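Local coordinates for protein glycerophosphoryl diester phosphodiesterase (Parabacteroides distasonis, PDB 3MZ2) that probably hydrolyses glycerophosphodiesters, releasing an alcohol and glycerol phosphate, at residues K43-N48 and T115-P120; L12-V17 and G286-T291; M206-P211 and M230-T235. All coordinates share one frame; numbering follows the deposited sequence.

Contact 1: residues K43-N48 and T115-P120; sequences KGYPEN and TNYRIP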
# COMPACT_ATOMS: atom_id res chain seq x y z
N LYS A 43 -19.59 -9.09 -17.19
CA LYS A 43 -19.85 -10.49 -17.48
C LYS A 43 -18.98 -10.97 -18.64
O LYS A 43 -19.00 -10.39 -19.74
CB LYS A 43 -21.34 -10.76 -17.81
CG LYS A 43 -21.58 -12.22 -18.08
N GLY A 44 -18.18 -12.00 -18.39
CA GLY A 44 -17.19 -12.46 -19.37
C GLY A 44 -15.90 -11.66 -19.51
O GLY A 44 -15.05 -12.01 -20.35
N TYR A 45 -15.74 -10.60 -18.72
CA TYR A 45 -14.62 -9.65 -18.85
C TYR A 45 -14.01 -9.38 -17.48
O TYR A 45 -14.40 -8.49 -16.75
CB TYR A 45 -15.08 -8.37 -19.58
CG TYR A 45 -15.41 -8.67 -21.02
CD1 TYR A 45 -14.40 -8.99 -21.89
CD2 TYR A 45 -16.72 -8.71 -21.50
CE1 TYR A 45 -14.63 -9.29 -23.19
CE2 TYR A 45 -16.97 -9.04 -22.84
CZ TYR A 45 -15.90 -9.31 -23.67
OH TYR A 45 -16.01 -9.65 -25.01
N PRO A 46 -12.98 -10.17 -17.13
CA PRO A 46 -12.31 -9.97 -15.86
C PRO A 46 -11.50 -8.66 -15.73
O PRO A 46 -11.04 -8.08 -16.72
CB PRO A 46 -11.35 -11.16 -15.80
CG PRO A 46 -11.86 -12.16 -16.81
CD PRO A 46 -12.45 -11.33 -17.87
N GLU A 47 -11.34 -8.20 -14.50
CA GLU A 47 -10.36 -7.17 -14.11
C GLU A 47 -9.00 -7.50 -14.64
O GLU A 47 -8.66 -8.69 -14.72
CB GLU A 47 -10.15 -7.20 -12.60
CG GLU A 47 -11.22 -6.64 -11.84
CD GLU A 47 -11.02 -6.77 -10.34
OE1 GLU A 47 -9.88 -7.01 -9.81
OE2 GLU A 47 -12.05 -6.57 -9.68
N ASN A 48 -8.22 -6.46 -14.96
CA ASN A 48 -6.79 -6.63 -15.29
C ASN A 48 -6.57 -7.72 -16.35
O ASN A 48 -5.71 -8.59 -16.21
CB ASN A 48 -5.97 -6.89 -14.02
CG ASN A 48 -5.73 -5.65 -13.20
OD1 ASN A 48 -5.10 -4.69 -13.67
ND2 ASN A 48 -6.19 -5.65 -11.94
N THR A 115 -13.31 -17.68 -17.07
CA THR A 115 -13.15 -17.41 -18.50
C THR A 115 -11.99 -18.28 -18.99
O THR A 115 -11.43 -19.06 -18.22
CB THR A 115 -12.83 -15.94 -18.76
OG1 THR A 115 -11.50 -15.66 -18.28
CG2 THR A 115 -13.88 -15.02 -18.07
N ASN A 116 -11.63 -18.14 -20.26
CA ASN A 116 -10.40 -18.73 -20.77
C ASN A 116 -9.30 -17.69 -20.95
O ASN A 116 -8.40 -17.87 -21.76
CB ASN A 116 -10.64 -19.47 -22.09
CG ASN A 116 -9.55 -20.49 -22.38
OD1 ASN A 116 -9.01 -21.12 -21.48
ND2 ASN A 116 -9.24 -20.66 -23.66
N TYR A 117 -9.40 -16.58 -20.22
CA TYR A 117 -8.39 -15.53 -20.29
C TYR A 117 -7.36 -15.74 -19.18
O TYR A 117 -7.68 -16.28 -18.11
CB TYR A 117 -9.04 -14.14 -20.20
CG TYR A 117 -10.17 -13.94 -21.21
CD1 TYR A 117 -10.12 -14.56 -22.49
CD2 TYR A 117 -11.30 -13.20 -20.89
CE1 TYR A 117 -11.15 -14.39 -23.41
CE2 TYR A 117 -12.34 -13.03 -21.82
CZ TYR A 117 -12.25 -13.62 -23.06
OH TYR A 117 -13.27 -13.46 -23.98
N ARG A 118 -6.14 -15.32 -19.45
CA ARG A 118 -5.00 -15.50 -18.55
C ARG A 118 -4.52 -14.19 -17.96
O ARG A 118 -4.77 -13.13 -18.52
CB ARG A 118 -3.84 -16.09 -19.33
CG ARG A 118 -4.11 -17.45 -19.99
CD ARG A 118 -2.87 -17.92 -20.78
N ILE A 119 -3.83 -14.28 -16.83
CA ILE A 119 -3.16 -13.15 -16.22
C ILE A 119 -2.12 -12.61 -17.21
O ILE A 119 -1.26 -13.36 -17.64
CB ILE A 119 -2.47 -13.53 -14.88
CG1 ILE A 119 -3.52 -14.03 -13.89
CG2 ILE A 119 -1.64 -12.34 -14.29
CD1 ILE A 119 -2.91 -14.82 -12.73
N PRO A 120 -2.21 -11.31 -17.55
CA PRO A 120 -1.27 -10.72 -18.52
C PRO A 120 -0.05 -10.12 -17.84
O PRO A 120 -0.11 -9.76 -16.67
CB PRO A 120 -2.06 -9.59 -19.14
CG PRO A 120 -2.93 -9.11 -18.04
CD PRO A 120 -3.30 -10.36 -17.24
O HOH W 1 -15.76 -13.19 -22.75

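Contact 2: residues L12-V17 and G286-T291; sequences LQISNV and GKFFST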
# COMPACT_ATOMS: atom_id res chain seq x y z
N LEU A 12 -7.10 6.79 -28.36
CA LEU A 12 -6.54 8.10 -28.14
C LEU A 12 -5.32 8.31 -29.06
O LEU A 12 -4.55 7.37 -29.33
CB LEU A 12 -6.15 8.27 -26.69
CG LEU A 12 -7.20 7.97 -25.62
CD1 LEU A 12 -6.58 8.10 -24.20
CD2 LEU A 12 -8.43 8.88 -25.77
N GLN A 13 -5.12 9.54 -29.50
CA GLN A 13 -4.06 9.90 -30.43
C GLN A 13 -3.08 10.85 -29.76
O GLN A 13 -3.24 12.07 -29.81
CB GLN A 13 -4.67 10.48 -31.70
CG GLN A 13 -5.61 9.44 -32.33
CD GLN A 13 -4.84 8.27 -32.95
OE1 GLN A 13 -4.61 7.20 -32.31
NE2 GLN A 13 -4.39 8.48 -34.17
N ILE A 14 -2.08 10.26 -29.10
CA ILE A 14 -1.13 10.96 -28.25
C ILE A 14 0.24 10.46 -28.68
O ILE A 14 0.62 9.34 -28.38
CB ILE A 14 -1.45 10.67 -26.75
CG1 ILE A 14 -2.81 11.31 -26.37
CG2 ILE A 14 -0.35 11.22 -25.85
CD1 ILE A 14 -3.34 10.93 -25.05
N SER A 15 0.97 11.28 -29.42
CA SER A 15 2.20 10.80 -30.06
C SER A 15 3.44 10.99 -29.19
O SER A 15 4.46 10.39 -29.49
CB SER A 15 2.52 11.52 -31.38
OG SER A 15 1.42 11.61 -32.26
N ASN A 16 3.37 11.83 -28.17
CA ASN A 16 4.56 12.15 -27.38
C ASN A 16 4.14 12.79 -26.06
O ASN A 16 2.97 12.99 -25.86
CB ASN A 16 5.50 13.07 -28.19
CG ASN A 16 4.79 14.34 -28.69
OD1 ASN A 16 4.00 14.92 -27.97
ND2 ASN A 16 5.06 14.74 -29.93
N VAL A 17 5.09 13.09 -25.18
CA VAL A 17 4.78 13.66 -23.88
C VAL A 17 4.08 15.03 -23.99
O VAL A 17 3.15 15.29 -23.24
CB VAL A 17 6.00 13.77 -22.97
CG1 VAL A 17 5.64 14.56 -21.69
CG2 VAL A 17 6.51 12.36 -22.58
N GLY A 286 -11.07 17.37 -29.32
CA GLY A 286 -11.56 16.40 -30.32
C GLY A 286 -10.44 15.72 -31.09
O GLY A 286 -10.56 14.55 -31.48
N LYS A 287 -9.36 16.45 -31.30
CA LYS A 287 -8.23 15.93 -32.08
C LYS A 287 -7.53 14.71 -31.48
O LYS A 287 -6.81 14.00 -32.17
CB LYS A 287 -7.20 17.05 -32.26
CG LYS A 287 -6.61 17.56 -30.96
CD LYS A 287 -5.58 18.61 -31.29
CE LYS A 287 -4.88 19.15 -30.08
NZ LYS A 287 -3.90 20.23 -30.45
N PHE A 288 -7.72 14.49 -30.18
CA PHE A 288 -7.07 13.39 -29.50
C PHE A 288 -7.78 12.04 -29.61
O PHE A 288 -7.33 11.07 -28.97
CB PHE A 288 -6.88 13.75 -28.00
CG PHE A 288 -5.92 14.89 -27.77
CD1 PHE A 288 -4.58 14.74 -28.03
CD2 PHE A 288 -6.37 16.11 -27.29
CE1 PHE A 288 -3.69 15.78 -27.85
CE2 PHE A 288 -5.45 17.19 -27.09
CZ PHE A 288 -4.13 17.00 -27.34
N PHE A 289 -8.89 11.99 -30.32
CA PHE A 289 -9.71 10.80 -30.39
C PHE A 289 -9.81 10.30 -31.81
O PHE A 289 -10.04 11.08 -32.75
CB PHE A 289 -11.12 11.11 -29.88
CG PHE A 289 -11.17 11.48 -28.44
CD1 PHE A 289 -10.98 12.80 -28.03
CD2 PHE A 289 -11.37 10.51 -27.48
CE1 PHE A 289 -11.01 13.15 -26.70
CE2 PHE A 289 -11.41 10.86 -26.14
CZ PHE A 289 -11.23 12.18 -25.76
N SER A 290 -9.71 8.99 -31.97
CA SER A 290 -9.81 8.36 -33.29
C SER A 290 -10.31 6.92 -33.13
O SER A 290 -10.83 6.56 -32.07
CB SER A 290 -8.46 8.39 -34.02
OG SER A 290 -8.61 8.05 -35.39
N THR A 291 -10.19 6.13 -34.19
CA THR A 291 -10.60 4.73 -34.17
C THR A 291 -9.56 3.89 -34.91
O THR A 291 -8.84 4.38 -35.77
CB THR A 291 -11.98 4.48 -34.82
OG1 THR A 291 -11.94 4.88 -36.18
CG2 THR A 291 -13.09 5.24 -34.12

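Contact 3: residues M206-P211 and M230-T235; sequences MAYVGP and MCMIST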
# COMPACT_ATOMS: atom_id res chain seq x y z
N MSE A 206 -2.66 14.95 -13.48
CA MSE A 206 -4.12 14.78 -13.51
C MSE A 206 -4.48 14.38 -12.09
O MSE A 206 -3.74 13.60 -11.48
CB MSE A 206 -4.52 13.71 -14.54
CG MSE A 206 -6.04 13.47 -14.64
SE MSE A 206 -6.59 12.04 -13.36
CE MSE A 206 -5.93 10.57 -14.49
N ALA A 207 -5.59 14.91 -11.55
CA ALA A 207 -5.88 14.72 -10.14
C ALA A 207 -7.04 13.81 -9.84
O ALA A 207 -8.12 14.02 -10.37
CB ALA A 207 -6.11 16.08 -9.46
N TYR A 208 -6.79 12.85 -8.95
CA TYR A 208 -7.80 12.03 -8.36
C TYR A 208 -8.28 12.76 -7.11
O TYR A 208 -7.46 13.08 -6.22
CB TYR A 208 -7.23 10.64 -8.00
CG TYR A 208 -8.18 9.82 -7.17
CD1 TYR A 208 -9.46 9.54 -7.64
CD2 TYR A 208 -7.85 9.40 -5.91
CE1 TYR A 208 -10.37 8.84 -6.88
CE2 TYR A 208 -8.76 8.66 -5.13
CZ TYR A 208 -10.03 8.39 -5.66
OH TYR A 208 -10.99 7.69 -4.93
N VAL A 209 -9.56 13.16 -7.10
CA VAL A 209 -10.10 13.94 -5.99
C VAL A 209 -11.01 13.14 -5.06
O VAL A 209 -11.62 13.71 -4.18
CB VAL A 209 -10.81 15.23 -6.46
CG1 VAL A 209 -9.82 16.20 -7.26
CG2 VAL A 209 -12.07 14.91 -7.35
N GLY A 210 -11.15 11.82 -5.29
CA GLY A 210 -11.87 10.99 -4.32
C GLY A 210 -13.06 10.27 -4.93
O GLY A 210 -13.25 10.28 -6.16
N PRO A 211 -13.85 9.64 -4.07
CA PRO A 211 -14.95 8.79 -4.50
C PRO A 211 -16.28 9.49 -4.51
O PRO A 211 -17.27 8.88 -4.91
CB PRO A 211 -14.91 7.65 -3.49
CG PRO A 211 -14.50 8.33 -2.24
CD PRO A 211 -13.47 9.34 -2.67
N MSE A 230 -7.13 18.66 -14.71
CA MSE A 230 -8.37 17.88 -14.79
C MSE A 230 -8.53 17.01 -13.57
O MSE A 230 -7.54 16.49 -13.06
CB MSE A 230 -8.38 16.99 -16.02
CG MSE A 230 -8.54 17.85 -17.22
SE MSE A 230 -8.49 17.04 -18.96
CE MSE A 230 -10.31 16.36 -19.07
N CYS A 231 -9.78 16.82 -13.16
CA CYS A 231 -10.15 16.16 -11.91
C CYS A 231 -11.03 14.92 -12.13
O CYS A 231 -12.00 14.93 -12.92
CB CYS A 231 -10.82 17.19 -10.96
SG CYS A 231 -9.77 18.57 -10.54
N MSE A 232 -10.67 13.89 -11.40
CA MSE A 232 -11.28 12.58 -11.56
C MSE A 232 -11.94 12.14 -10.27
O MSE A 232 -11.32 12.17 -9.21
CB MSE A 232 -10.21 11.56 -11.91
CG MSE A 232 -10.79 10.21 -12.33
SE MSE A 232 -9.36 9.05 -12.88
CE MSE A 232 -8.97 8.15 -11.19
N ILE A 233 -13.18 11.70 -10.40
CA ILE A 233 -13.88 10.94 -9.35
C ILE A 233 -13.85 9.45 -9.67
O ILE A 233 -14.06 9.05 -10.79
CB ILE A 233 -15.39 11.39 -9.25
CG1 ILE A 233 -15.49 12.81 -8.67
CG2 ILE A 233 -16.23 10.39 -8.52
CD1 ILE A 233 -15.21 12.87 -7.15
N SER A 234 -13.59 8.63 -8.64
CA SER A 234 -13.68 7.19 -8.81
C SER A 234 -15.00 6.76 -8.22
O SER A 234 -15.26 6.98 -7.03
CB SER A 234 -12.60 6.46 -8.07
OG SER A 234 -12.82 5.04 -8.22
N THR A 235 -15.83 6.15 -9.06
CA THR A 235 -17.12 5.62 -8.67
C THR A 235 -17.03 4.16 -8.20
O THR A 235 -18.04 3.56 -7.80
CB THR A 235 -18.15 5.75 -9.80
OG1 THR A 235 -17.67 5.13 -10.98
CG2 THR A 235 -18.45 7.25 -10.07

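Contact 1: residues K43-N48 and T115-P120
Pro-46 supplies the apolar part of this contact, meeting Thr-115 and Tyr-117 with two atoms of its ring. Its CG and the methyl CG2 of Thr-115 reach toward each other tip to tip, 3.7 Å apart. The neighbouring CD of Pro-46 lies 3.7 Å from Tyr-117 CD2, in the plane of the phenol and at its edge, with the two side chains crossing at about a right angle. CB of Tyr-117 points toward residues 43-48, and chi1 of -52° sets CG beside the backbone N.

Carbonyl oxygens meet carbon at two places. Gly-44 O stands 3.2 Å from Tyr-117 CE2, again near the ring plane, and Asn-48 O is 3.2 Å from Pro-120 CD.

Polar contact across the loops is indirect. One water donates to Gly-44 O at 2.8 Å and is also hydrogen-bonded to Tyr-117 OH, while lying above one face of the Tyr-45 ring, offset toward its rim. Within 115-120, Thr-115 OG1 accepts from Tyr-117 N (3.0 Å, 162°) in an ST turn, and it also bonds to Leu-107 O. An alanine at Thr-115 would probably leave Tyr-117 N and Leu-107 O each without this hydroxyl partner and open a gap beside Pro-46 CG.

Glu-47, in the Pro-Glu-Asn sequence characteristic of the family, forms salt bridges with Arg-38, Arg-41 and Arg-86, consistent with a place near the active site. With no direct hydrogen bond between them, the two loops meet through van der Waals contacts, one bridging water and shared neighbours such as Leu-107.

Contact 2: residues L12-V17 and G286-T291
The ring of Phe-288 receives Gln-13 O at its edge and in its plane, with CD1 3.5 Å from that oxygen. Over one face lies Lys-287 CG, offset toward the rim, 3.9 Å above the plane. Ile-14 CG1 approaches the same ring obliquely, 4.2 Å from Phe-288 CD1, and Phe-23 of helix 17-23 adds an edge-to-face contact. The ring of Phe-289 has Gly-286 O in plane at its edge. Leu-12 comes to this second ring obliquely, its CD2 3.6 Å from Phe-289 CE2. Leucine and phenylalanine run side by side and point the same way, each with CG anti to its carbonyl carbon (chi1 -52° and -65°). Ile-31 and Pro-61 also touch Phe-289, and a tetraethylene glycol molecule, probably from the crystallisation liquor, lies beside it.

The backbone places both side chains on the same face of the sheet. Leu-12 and Phe-289 form an antiparallel, non-hydrogen-bonded pair in the small two-stranded sheet of 10-12 and 289-291, which joins the two terminal regions of the chain, and a further backbone bond links Ser-290 to Thr-11.

Next to that pair, just before the chain enters helix 17-23, Gln-13 N donates to Phe-288 O at 2.7 Å (155°), from well above the carbonyl plane. The same oxygen takes a CA-H...O contact from Leu-12 CA at 3.2 Å, so it meets an N-H bond and a weaker C-H contact from successive residues. On the more exposed side, Gln-13 CG packs against Ser-290 CB, 3.5 Å away.

Contact 3: residues M206-P211 and M230-T235
Ala-207 is gripped through both its backbone polar atoms: its N donates to Met-230 O (2.9 Å, 174°), and its O accepts from Met-232 N at 2.8 Å. The ladder continues with Val-209 N to Met-232 O, 2.9 Å and in the carbonyl plane. A further bond runs from Ser-234 N to Gly-210 O at 3.0 Å.

Outward from the backbone, the ring of Tyr-208 lies against the other strand, its CE1 3.5 Å from Ser-234 CB. Ser-234 N sits in plane at the ring edge, and Gly-210 N lies above one face, toward the rim. The hydroxyl of Ser-234 bonds to Glu-264. On the side of Tyr-208 and Met-232, the selenium of selenomethionine Met-206 is 3.9 Å from Met-232 CB. On the side of Ala-207 and Cys-231, Val-209 CG2 meets Ile-233 CD1 at 3.7 Å, the side chains crossing at about a right angle, and Leu-224 of helix 215-226 packs on Ala-207, Val-209 and Cys-231.

Two neighbouring parallel strands linked through a helix that packs against one side form the beta-alpha-beta crossover from which TIM barrels are built.

In the fold
From the N terminus, the chain enters contact 2 at 12-17 and does not complete it until 286-291, so this contact closes a loop that takes in almost the whole molecule. Contacts 1 and 3 both fall within that loop, one after the other, without crossing. Contact 1 closes first, bringing the loop after strand 33-36 to the one before helix 122-129. Contact 3 closes later and over a much shorter loop, which holds helix 215-226, and joins adjacent barrel strands. Contacts 1 and 3 lie on opposite sides of the chain's centre, about 26 Å between centres. Contact 2 comes nearer to contact 3, about 8 Å between nearest atoms, and ties the terminal regions together.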